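Local structure of divalent cation tolerance protein (Thermus thermophilus, 1NZA) at residues A[25-30]-A[61-66]; A[39-44]-A[48-53]; A[66-71]-A[80-85]. The protein is probably involved in resistance toward heavy metals, as a trimeric member of the CutA family of divalent-cation tolerance proteins. One frame throughout, in Å; residues are numbered along the deposited sequence.

In the fold
The three contacts run from the loop after helix 12-24 to strand 82-86. Contacts 1 and 3 are neighbours, their centres about 9 Å apart: both use helix 64-74 and share Lys66, and Glu25 of contact 1 forms a salt bridge to Arg70 of contact 3, OE1 to NE 2.5 Å. Contacts 1 and 2 lie on opposite sides of the chain's centre, about 27 Å apart between centres. Contact 2, in the hairpin of strands 30-42 and 47-60, is about 18 Å from contact 3, centre to centre. It carries the sodium ligand Glu52, whose site Thr8 shares, and Asp50 holds a second sodium ion. All three touch the third subunit of the trimer.

Contact 1 (A[25-30]-A[61-66])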
loop_
_atom_site.group_PDB
_atom_site.type_symbol
_atom_site.label_atom_id
_atom_site.label_comp_id
_atom_site.label_asym_id
_atom_site.label_seq_id
_atom_site.Cartn_x
_atom_site.Cartn_y
_atom_site.Cartn_z
ATOM N N GLU A 25 -17.925 2.751 14.076
ATOM C CA GLU A 25 -19.011 1.886 13.631
ATOM C C GLU A 25 -18.617 0.436 13.391
ATOM O O GLU A 25 -19.365 -0.323 12.773
ATOM C CB GLU A 25 -19.636 2.475 12.369
ATOM C CG GLU A 25 -20.352 3.793 12.624
ATOM C CD GLU A 25 -20.833 4.461 11.353
ATOM O OE1 GLU A 25 -21.421 3.767 10.497
ATOM O OE2 GLU A 25 -20.632 5.687 11.216
ATOM N N ARG A 26 -17.447 0.057 13.890
ATOM C CA ARG A 26 -16.936 -1.303 13.751
ATOM C C ARG A 26 -16.942 -1.833 12.318
ATOM O O ARG A 26 -17.193 -3.017 12.087
ATOM C CB ARG A 26 -17.721 -2.262 14.655
ATOM C CG ARG A 26 -17.754 -1.859 16.124
ATOM C CD ARG A 26 -18.356 -2.964 16.985
ATOM N NE ARG A 26 -17.379 -4.001 17.311
ATOM C CZ ARG A 26 -16.549 -3.943 18.349
ATOM N NH1 ARG A 26 -16.578 -2.901 19.170
ATOM N NH2 ARG A 26 -15.682 -4.925 18.563
ATOM N N LEU A 27 -16.672 -0.958 11.356
ATOM C CA LEU A 27 -16.618 -1.375 9.960
ATOM C C LEU A 27 -15.154 -1.578 9.592
ATOM O O LEU A 27 -14.822 -1.995 8.480
ATOM C CB LEU A 27 -17.256 -0.323 9.053
ATOM C CG LEU A 27 -18.769 -0.147 9.221
ATOM C CD1 LEU A 27 -19.263 0.919 8.267
ATOM C CD2 LEU A 27 -19.474 -1.477 8.959
ATOM N N ALA A 28 -14.287 -1.276 10.550
ATOM C CA ALA A 28 -12.847 -1.420 10.386
ATOM C C ALA A 28 -12.263 -1.422 11.794
ATOM O O ALA A 28 -12.816 -0.791 12.697
ATOM C CB ALA A 28 -12.288 -0.260 9.573
ATOM N N ALA A 29 -11.161 -2.138 11.987
ATOM C CA ALA A 29 -10.530 -2.218 13.296
ATOM C C ALA A 29 -9.424 -1.183 13.409
ATOM O O ALA A 29 -9.103 -0.708 14.498
ATOM C CB ALA A 29 -9.947 -3.602 13.511
ATOM N N CYS A 30 -8.846 -0.838 12.266
ATOM C CA CYS A 30 -7.752 0.123 12.236
ATOM C C CYS A 30 -7.744 0.889 10.929
ATOM O O CYS A 30 -8.126 0.357 9.885
ATOM C CB CYS A 30 -6.429 -0.622 12.397
ATOM S SG CYS A 30 -4.950 0.411 12.285
ATOM N N THR A 61 -14.309 -8.749 4.240
ATOM C CA THR A 61 -15.235 -8.779 3.115
ATOM C C THR A 61 -16.684 -8.666 3.581
ATOM O O THR A 61 -17.545 -8.201 2.838
ATOM C CB THR A 61 -15.084 -10.076 2.299
ATOM O OG1 THR A 61 -15.162 -11.206 3.179
ATOM C CG2 THR A 61 -13.755 -10.090 1.572
ATOM N N HIS A 62 -16.950 -9.088 4.811
ATOM C CA HIS A 62 -18.309 -9.019 5.337
ATOM C C HIS A 62 -18.717 -7.589 5.670
ATOM O O HIS A 62 -19.890 -7.226 5.555
ATOM C CB HIS A 62 -18.453 -9.901 6.580
ATOM C CG HIS A 62 -19.828 -9.882 7.176
ATOM N ND1 HIS A 62 -20.300 -8.828 7.930
ATOM C CD2 HIS A 62 -20.842 -10.777 7.106
ATOM C CE1 HIS A 62 -21.544 -9.075 8.299
ATOM N NE2 HIS A 62 -21.897 -10.251 7.812
ATOM N N ALA A 63 -17.749 -6.777 6.080
ATOM C CA ALA A 63 -18.023 -5.390 6.428
ATOM C C ALA A 63 -17.939 -4.477 5.214
ATOM O O ALA A 63 -18.570 -3.423 5.182
ATOM C CB ALA A 63 -17.041 -4.916 7.501
ATOM N N PHE A 64 -17.176 -4.894 4.207
ATOM C CA PHE A 64 -16.982 -4.085 3.007
ATOM C C PHE A 64 -18.228 -3.436 2.407
ATOM O O PHE A 64 -18.219 -2.243 2.111
ATOM C CB PHE A 64 -16.265 -4.891 1.917
ATOM C CG PHE A 64 -15.754 -4.039 0.790
ATOM C CD1 PHE A 64 -14.707 -3.145 1.000
ATOM C CD2 PHE A 64 -16.341 -4.099 -0.467
ATOM C CE1 PHE A 64 -14.256 -2.319 -0.019
ATOM C CE2 PHE A 64 -15.897 -3.273 -1.500
ATOM C CZ PHE A 64 -14.849 -2.381 -1.274
ATOM N N PRO A 65 -19.310 -4.208 2.195
ATOM C CA PRO A 65 -20.518 -3.607 1.619
ATOM C C PRO A 65 -21.010 -2.415 2.437
ATOM O O PRO A 65 -21.406 -1.390 1.883
ATOM C CB PRO A 65 -21.519 -4.763 1.629
ATOM C CG PRO A 65 -20.643 -5.964 1.479
ATOM C CD PRO A 65 -19.494 -5.653 2.408
ATOM N N LYS A 66 -20.980 -2.558 3.758
ATOM C CA LYS A 66 -21.422 -1.500 4.656
ATOM C C LYS A 66 -20.397 -0.372 4.662
ATOM O O LYS A 66 -20.746 0.803 4.772
ATOM C CB LYS A 66 -21.612 -2.042 6.076
ATOM C CG LYS A 66 -22.721 -3.082 6.218
ATOM C CD LYS A 66 -22.348 -4.413 5.579
ATOM C CE LYS A 66 -23.456 -5.443 5.769
ATOM N NZ LYS A 66 -23.117 -6.757 5.156
#
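Leu27 and Lys66 meet with their side chains crossing at about a right angle, the branched end of the leucine lying against the root of the lysine. Leu27 CD2 sits 3.6 Å from Lys66 CB, while the other methyl, CD1, lies 3.8 Å from the backbone atom Lys66 O. The leucine reaches this place because its CG stands beside the backbone N, opposite the carbonyl carbon (chi1 -67°), and the chain then runs on extended. A forked apolar side chain suits the spot, since its two methyls can touch the CB and the carbonyl of one residue.

Lysine suits this exposed position for another reason. Its CB packs on the leucine, but the chain bends at chi2 (71°) and carries the ammonium away, where NZ donates to His62 O at 3.3 Å, at a C=O...N angle of 171°. Beside this pair the small Ala63 lets the backbones come near, with its CB 3.8 Å from Leu27 O. That carbonyl oxygen also accepts a hydrogen bond from Thr59 OG1 of strand 47-60.

Just before Leu27, helix 12-24 ends in a Schellman motif with Arg26, at positive phi, as its C' residue. Leu27 N bonds back to Leu22 O there, and the arrangement is that of a helix-to-strand turn packed against the start of a second helix in the ferredoxin-like alpha+beta fold of CutA.

Contact 2 (A[39-44]-A[48-53]); sequences SIYRWQ and VEDQEL. With NA (sodium ion), chain C; NA (sodium ion), chain B.
Glu52 and Ser39 meet beside a sodium ion. Both carboxylate oxygens of Glu52, OE1 and OE2, bind the metal at 2.4 Å, and two waters and Thr8 join them. Ser39 OG donates to Glu52 OE1; the 2.5 Å between them is unusually short and its exact value doubtful. Serine suits the place because its short hydroxyl reaches the carboxylate from the neighbouring strand. The same hydroxyl has a weak bond with Asn32 of the third subunit.

In the next shell a water accepts from Tyr41 OH and donates to Asp50 OD2 and Glu52 OE2, linking the two acidic residues. Asp50 OD1 holds a second sodium ion at 2.2 Å. The tyrosine is set by its neighbours: Val48 CG2 lies over one ring face, 3.7 Å from the centroid and 18° off the ring normal, a CH-pi contact, while Asp50 CB lies in plane at the ring edge. With chi1 at 51°, Tyr41 CG stands between backbone N and carbonyl carbon, which folds the ring over Val48.

The backbone ladder holds these side chains in place, with Ser39-Asp50 and Tyr41-Val48 as hydrogen-bonded pairs. Between them Ile40 faces Glu49, which forms a salt bridge with Arg16 of the third subunit. The arrangement is an antiparallel beta hairpin in which Asp50 and Glu52 bind sodium, Ser39 bonds to Glu52 and Tyr41 joins through water.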
loop_
_atom_site.group_PDB
_atom_site.type_symbol
_atom_site.label_atom_id
_atom_site.label_comp_id
_atom_site.label_asym_id
_atom_site.label_seq_id
_atom_site.Cartn_x
_atom_site.Cartn_y
_atom_site.Cartn_z
ATOM N N SER A 39 -1.997 13.274 -6.635
ATOM C CA SER A 39 -2.710 12.302 -7.449
ATOM C C SER A 39 -2.879 12.816 -8.868
ATOM O O SER A 39 -3.266 13.964 -9.092
ATOM C CB SER A 39 -4.064 11.986 -6.822
ATOM O OG SER A 39 -3.884 11.449 -5.518
ATOM N N ILE A 40 -2.562 11.955 -9.829
ATOM C CA ILE A 40 -2.664 12.307 -11.238
ATOM C C ILE A 40 -3.587 11.281 -11.887
ATOM O O ILE A 40 -3.284 10.087 -11.907
ATOM C CB ILE A 40 -1.264 12.292 -11.900
ATOM C CG1 ILE A 40 -0.356 13.313 -11.195
ATOM C CG2 ILE A 40 -1.371 12.634 -13.377
ATOM C CD1 ILE A 40 1.067 13.351 -11.710
ATOM N N TYR A 41 -4.724 11.745 -12.396
ATOM C CA TYR A 41 -5.685 10.842 -13.015
ATOM C C TYR A 41 -6.356 11.405 -14.256
ATOM O O TYR A 41 -6.252 12.591 -14.555
ATOM C CB TYR A 41 -6.757 10.436 -11.999
ATOM C CG TYR A 41 -7.407 11.587 -11.268
ATOM C CD1 TYR A 41 -6.740 12.258 -10.237
ATOM C CD2 TYR A 41 -8.696 12.002 -11.597
ATOM C CE1 TYR A 41 -7.345 13.312 -9.553
ATOM C CE2 TYR A 41 -9.312 13.053 -10.923
ATOM C CZ TYR A 41 -8.631 13.704 -9.901
ATOM O OH TYR A 41 -9.237 14.742 -9.233
ATOM N N ARG A 42 -7.050 10.538 -14.982
ATOM C CA ARG A 42 -7.735 10.964 -16.190
ATOM C C ARG A 42 -9.166 11.388 -15.902
ATOM O O ARG A 42 -9.887 10.732 -15.151
ATOM C CB ARG A 42 -7.735 9.840 -17.224
ATOM C CG ARG A 42 -8.537 10.156 -18.470
ATOM C CD ARG A 42 -8.271 9.136 -19.550
ATOM N NE ARG A 42 -6.885 9.193 -20.005
ATOM C CZ ARG A 42 -6.347 10.232 -20.634
ATOM N NH1 ARG A 42 -7.076 11.309 -20.890
ATOM N NH2 ARG A 42 -5.073 10.197 -21.005
ATOM N N TRP A 43 -9.568 12.496 -16.511
ATOM C CA TRP A 43 -10.912 13.020 -16.341
ATOM C C TRP A 43 -11.294 13.783 -17.606
ATOM O O TRP A 43 -10.717 14.827 -17.915
ATOM C CB TRP A 43 -10.964 13.943 -15.125
ATOM C CG TRP A 43 -12.348 14.200 -14.628
ATOM C CD1 TRP A 43 -13.287 13.263 -14.303
ATOM C CD2 TRP A 43 -12.943 15.475 -14.360
ATOM N NE1 TRP A 43 -14.431 13.876 -13.848
ATOM C CE2 TRP A 43 -14.246 15.235 -13.872
ATOM C CE3 TRP A 43 -12.499 16.800 -14.484
ATOM C CZ2 TRP A 43 -15.114 16.269 -13.506
ATOM C CZ3 TRP A 43 -13.363 17.830 -14.120
ATOM C CH2 TRP A 43 -14.657 17.556 -13.637
ATOM N N GLN A 44 -12.255 13.241 -18.347
ATOM C CA GLN A 44 -12.709 13.865 -19.585
ATOM C C GLN A 44 -11.559 13.927 -20.586
ATOM O O GLN A 44 -11.290 14.980 -21.168
ATOM C CB GLN A 44 -13.219 15.280 -19.305
ATOM C CG GLN A 44 -14.221 15.370 -18.165
ATOM C CD GLN A 44 -15.518 14.642 -18.460
ATOM O OE1 GLN A 44 -16.414 14.583 -17.615
ATOM N NE2 GLN A 44 -15.629 14.088 -19.662
ATOM N N VAL A 48 -5.536 15.297 -15.040
ATOM C CA VAL A 48 -5.602 16.312 -13.990
ATOM C C VAL A 48 -4.832 15.913 -12.734
ATOM O O VAL A 48 -4.445 14.757 -12.572
ATOM C CB VAL A 48 -7.060 16.616 -13.596
ATOM C CG1 VAL A 48 -7.816 17.141 -14.805
ATOM C CG2 VAL A 48 -7.725 15.365 -13.048
ATOM N N GLU A 49 -4.635 16.875 -11.841
ATOM C CA GLU A 49 -3.882 16.633 -10.615
ATOM C C GLU A 49 -4.644 17.081 -9.377
ATOM O O GLU A 49 -5.467 17.992 -9.440
ATOM C CB GLU A 49 -2.552 17.378 -10.704
ATOM C CG GLU A 49 -1.564 17.060 -9.610
ATOM C CD GLU A 49 -0.201 17.635 -9.912
ATOM O OE1 GLU A 49 0.249 17.502 -11.072
ATOM O OE2 GLU A 49 0.422 18.212 -8.999
ATOM N N ASP A 50 -4.363 16.444 -8.244
ATOM C CA ASP A 50 -5.031 16.800 -7.007
ATOM C C ASP A 50 -4.124 16.493 -5.819
ATOM O O ASP A 50 -3.166 15.739 -5.948
ATOM C CB ASP A 50 -6.340 16.012 -6.891
ATOM C CG ASP A 50 -7.253 16.561 -5.836
ATOM O OD1 ASP A 50 -6.989 17.689 -5.388
ATOM O OD2 ASP A 50 -8.237 15.890 -5.463
ATOM N N GLN A 51 -4.403 17.117 -4.680
ATOM C CA GLN A 51 -3.633 16.871 -3.461
ATOM C C GLN A 51 -4.538 16.005 -2.601
ATOM O O GLN A 51 -5.697 16.352 -2.378
ATOM C CB GLN A 51 -3.337 18.172 -2.733
ATOM C CG GLN A 51 -2.539 19.143 -3.534
ATOM C CD GLN A 51 -2.240 20.390 -2.744
ATOM O OE1 GLN A 51 -1.504 20.347 -1.755
ATOM N NE2 GLN A 51 -2.822 21.507 -3.159
ATOM N N GLU A 52 -4.015 14.887 -2.108
ATOM C CA GLU A 52 -4.834 13.971 -1.320
ATOM C C GLU A 52 -4.101 13.313 -0.167
ATOM O O GLU A 52 -2.908 13.514 0.026
ATOM C CB GLU A 52 -5.365 12.843 -2.207
ATOM C CG GLU A 52 -6.201 13.278 -3.403
ATOM C CD GLU A 52 -6.848 12.095 -4.084
ATOM O OE1 GLU A 52 -6.113 11.187 -4.528
ATOM O OE2 GLU A 52 -8.092 12.064 -4.155
ATOM N N LEU A 53 -4.860 12.530 0.591
ATOM C CA LEU A 53 -4.340 11.749 1.699
ATOM C C LEU A 53 -4.851 10.349 1.438
ATOM O O LEU A 53 -5.926 10.170 0.855
ATOM C CB LEU A 53 -4.862 12.240 3.044
ATOM C CG LEU A 53 -4.350 13.604 3.497
ATOM C CD1 LEU A 53 -5.229 14.708 2.947
ATOM C CD2 LEU A 53 -4.337 13.635 5.011
HETATM NA NA NA C . -8.127 19.022 -4.025
HETATM NA NA NA B . -8.037 9.956 -5.338
HETATM O O HOH W 1 -8.994 13.716 -6.689
HETATM O O HOH W 2 -8.344 17.920 -9.581
HETATM O O HOH W 3 -9.880 17.387 -3.958
HETATM O O HOH W 4 -7.336 18.200 -1.959
HETATM O O HOH W 5 -6.766 8.028 -6.378
HETATM O O HOH W 6 -7.801 11.243 -7.356
#

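Contact 3 (A[66-71]-A[80-85]); sequences KLKERV and PEIVAL
Ile82 reaches from its strand into the inner side of helix 64-74, where Leu67, Lys68 and Val71 receive it. The bond from CA to CB is directed at the helix, and at CB the side chain divides into two arms. The short arm, CG2, is anti to the backbone N and meets Leu67 CD2 at 4.0 Å, the two side chains running alongside in opposite senses; it also lies 4.2 Å from Lys68 CG, the aliphatic part of a lysine whose amine turns from the strand. The long arm starts at CG1, which stands beside the backbone N (chi1 -50°) and comes 4.1 Å from Val71 CG1. Because chi2 is extended at 179°, the arm continues straight to CD1, which meets Val71 CG1 at 3.6 Å, tip to tip.

A beta-branched isoleucine suits the strand and lets one residue touch two successive turns of the helix. Valine is short enough for the methyl to come up to it, whereas the longer Leu67 extends toward the sheet.

Helix 66-71 and strand 82-85 run in nearly opposite directions, at 153°, with their axes 10.3 Å apart. Phe64 also packs on Ile82, Val71 on Ile7 of strand 2-9, and Leu67 on Val57 and Thr59 of strand 47-60. Helix 64-74 thus packs on three strands of the sheet; strand 82-86, the outermost of these within the chain, pairs through Val83 and Ala84 with a strand of the third subunit.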
loop_
_atom_site.group_PDB
_atom_site.type_symbol
_atom_site.label_atom_id
_atom_site.label_comp_id
_atom_site.label_asym_id
_atom_site.label_seq_id
_atom_site.Cartn_x
_atom_site.Cartn_y
_atom_site.Cartn_z
ATOM N N LYS A 66 -20.980 -2.558 3.758
ATOM C CA LYS A 66 -21.422 -1.500 4.656
ATOM C C LYS A 66 -20.397 -0.372 4.662
ATOM O O LYS A 66 -20.746 0.803 4.772
ATOM C CB LYS A 66 -21.612 -2.042 6.076
ATOM C CG LYS A 66 -22.721 -3.082 6.218
ATOM C CD LYS A 66 -22.348 -4.413 5.579
ATOM C CE LYS A 66 -23.456 -5.443 5.769
ATOM N NZ LYS A 66 -23.117 -6.757 5.156
ATOM N N LEU A 67 -19.127 -0.736 4.539
ATOM C CA LEU A 67 -18.063 0.256 4.512
ATOM C C LEU A 67 -18.233 1.158 3.296
ATOM O O LEU A 67 -18.136 2.381 3.407
ATOM C CB LEU A 67 -16.702 -0.440 4.482
ATOM C CG LEU A 67 -15.452 0.431 4.358
ATOM C CD1 LEU A 67 -14.256 -0.320 4.908
ATOM C CD2 LEU A 67 -15.230 0.813 2.909
ATOM N N LYS A 68 -18.491 0.565 2.134
ATOM C CA LYS A 68 -18.679 1.363 0.927
ATOM C C LYS A 68 -19.809 2.368 1.104
ATOM O O LYS A 68 -19.676 3.530 0.726
ATOM C CB LYS A 68 -18.995 0.484 -0.284
ATOM C CG LYS A 68 -17.796 -0.225 -0.885
ATOM C CD LYS A 68 -18.121 -0.761 -2.279
ATOM C CE LYS A 68 -19.305 -1.721 -2.247
ATOM N NZ LYS A 68 -19.650 -2.231 -3.604
ATOM N N GLU A 69 -20.927 1.911 1.663
ATOM C CA GLU A 69 -22.078 2.781 1.884
ATOM C C GLU A 69 -21.727 3.973 2.758
ATOM O O GLU A 69 -22.045 5.113 2.425
ATOM C CB GLU A 69 -23.228 2.005 2.534
ATOM C CG GLU A 69 -24.064 1.200 1.556
ATOM C CD GLU A 69 -25.226 0.495 2.231
ATOM O OE1 GLU A 69 -25.995 1.164 2.957
ATOM O OE2 GLU A 69 -25.375 -0.729 2.031
ATOM N N ARG A 70 -21.072 3.710 3.880
ATOM C CA ARG A 70 -20.697 4.780 4.790
ATOM C C ARG A 70 -19.685 5.721 4.140
ATOM O O ARG A 70 -19.769 6.935 4.303
ATOM C CB ARG A 70 -20.130 4.197 6.087
ATOM C CG ARG A 70 -21.079 3.241 6.806
ATOM C CD ARG A 70 -22.369 3.926 7.264
ATOM N NE ARG A 70 -22.138 4.887 8.342
ATOM C CZ ARG A 70 -22.361 6.194 8.244
ATOM N NH1 ARG A 70 -22.826 6.709 7.110
ATOM N NH2 ARG A 70 -22.124 6.988 9.281
ATOM N N VAL A 71 -18.732 5.167 3.394
ATOM C CA VAL A 71 -17.728 6.001 2.744
ATOM C C VAL A 71 -18.331 6.923 1.687
ATOM O O VAL A 71 -17.990 8.103 1.621
ATOM C CB VAL A 71 -16.623 5.145 2.092
ATOM C CG1 VAL A 71 -15.659 6.043 1.320
ATOM C CG2 VAL A 71 -15.876 4.370 3.160
ATOM N N PRO A 80 -15.925 8.019 -5.196
ATOM C CA PRO A 80 -14.690 7.916 -4.418
ATOM C C PRO A 80 -13.922 6.631 -4.671
ATOM O O PRO A 80 -14.507 5.588 -4.975
ATOM C CB PRO A 80 -15.187 8.007 -2.982
ATOM C CG PRO A 80 -16.493 7.288 -3.051
ATOM C CD PRO A 80 -17.103 7.844 -4.327
ATOM N N GLU A 81 -12.604 6.710 -4.551
ATOM C CA GLU A 81 -11.791 5.527 -4.735
ATOM C C GLU A 81 -11.926 4.655 -3.504
ATOM O O GLU A 81 -11.653 5.106 -2.391
ATOM C CB GLU A 81 -10.317 5.884 -4.902
ATOM C CG GLU A 81 -9.417 4.652 -4.855
ATOM C CD GLU A 81 -7.945 4.989 -4.864
ATOM O OE1 GLU A 81 -7.141 4.070 -5.117
ATOM O OE2 GLU A 81 -7.590 6.160 -4.611
ATOM N N ILE A 82 -12.359 3.416 -3.706
ATOM C CA ILE A 82 -12.484 2.446 -2.624
ATOM C C ILE A 82 -12.089 1.106 -3.230
ATOM O O ILE A 82 -12.891 0.478 -3.923
ATOM C CB ILE A 82 -13.931 2.309 -2.098
ATOM C CG1 ILE A 82 -14.524 3.687 -1.805
ATOM C CG2 ILE A 82 -13.936 1.464 -0.825
ATOM C CD1 ILE A 82 -15.962 3.643 -1.305
ATOM N N VAL A 83 -10.853 0.675 -2.991
ATOM C CA VAL A 83 -10.389 -0.597 -3.536
ATOM C C VAL A 83 -9.853 -1.486 -2.426
ATOM O O VAL A 83 -9.091 -1.035 -1.572
ATOM C CB VAL A 83 -9.283 -0.389 -4.599
ATOM C CG1 VAL A 83 -9.792 0.533 -5.712
ATOM C CG2 VAL A 83 -8.031 0.179 -3.953
ATOM N N ALA A 84 -10.257 -2.753 -2.438
ATOM C CA ALA A 84 -9.822 -3.700 -1.420
ATOM C C ALA A 84 -8.752 -4.653 -1.938
ATOM O O ALA A 84 -8.892 -5.229 -3.018
ATOM C CB ALA A 84 -11.020 -4.503 -0.913
ATOM N N LEU A 85 -7.684 -4.809 -1.161
ATOM C CA LEU A 85 -6.593 -5.713 -1.505
ATOM C C LEU A 85 -6.703 -6.877 -0.528
ATOM O O LEU A 85 -6.854 -6.675 0.671
ATOM C CB LEU A 85 -5.242 -5.019 -1.327
ATOM C CG LEU A 85 -5.089 -3.676 -2.040
ATOM C CD1 LEU A 85 -3.706 -3.128 -1.744
ATOM C CD2 LEU A 85 -5.279 -3.843 -3.540
#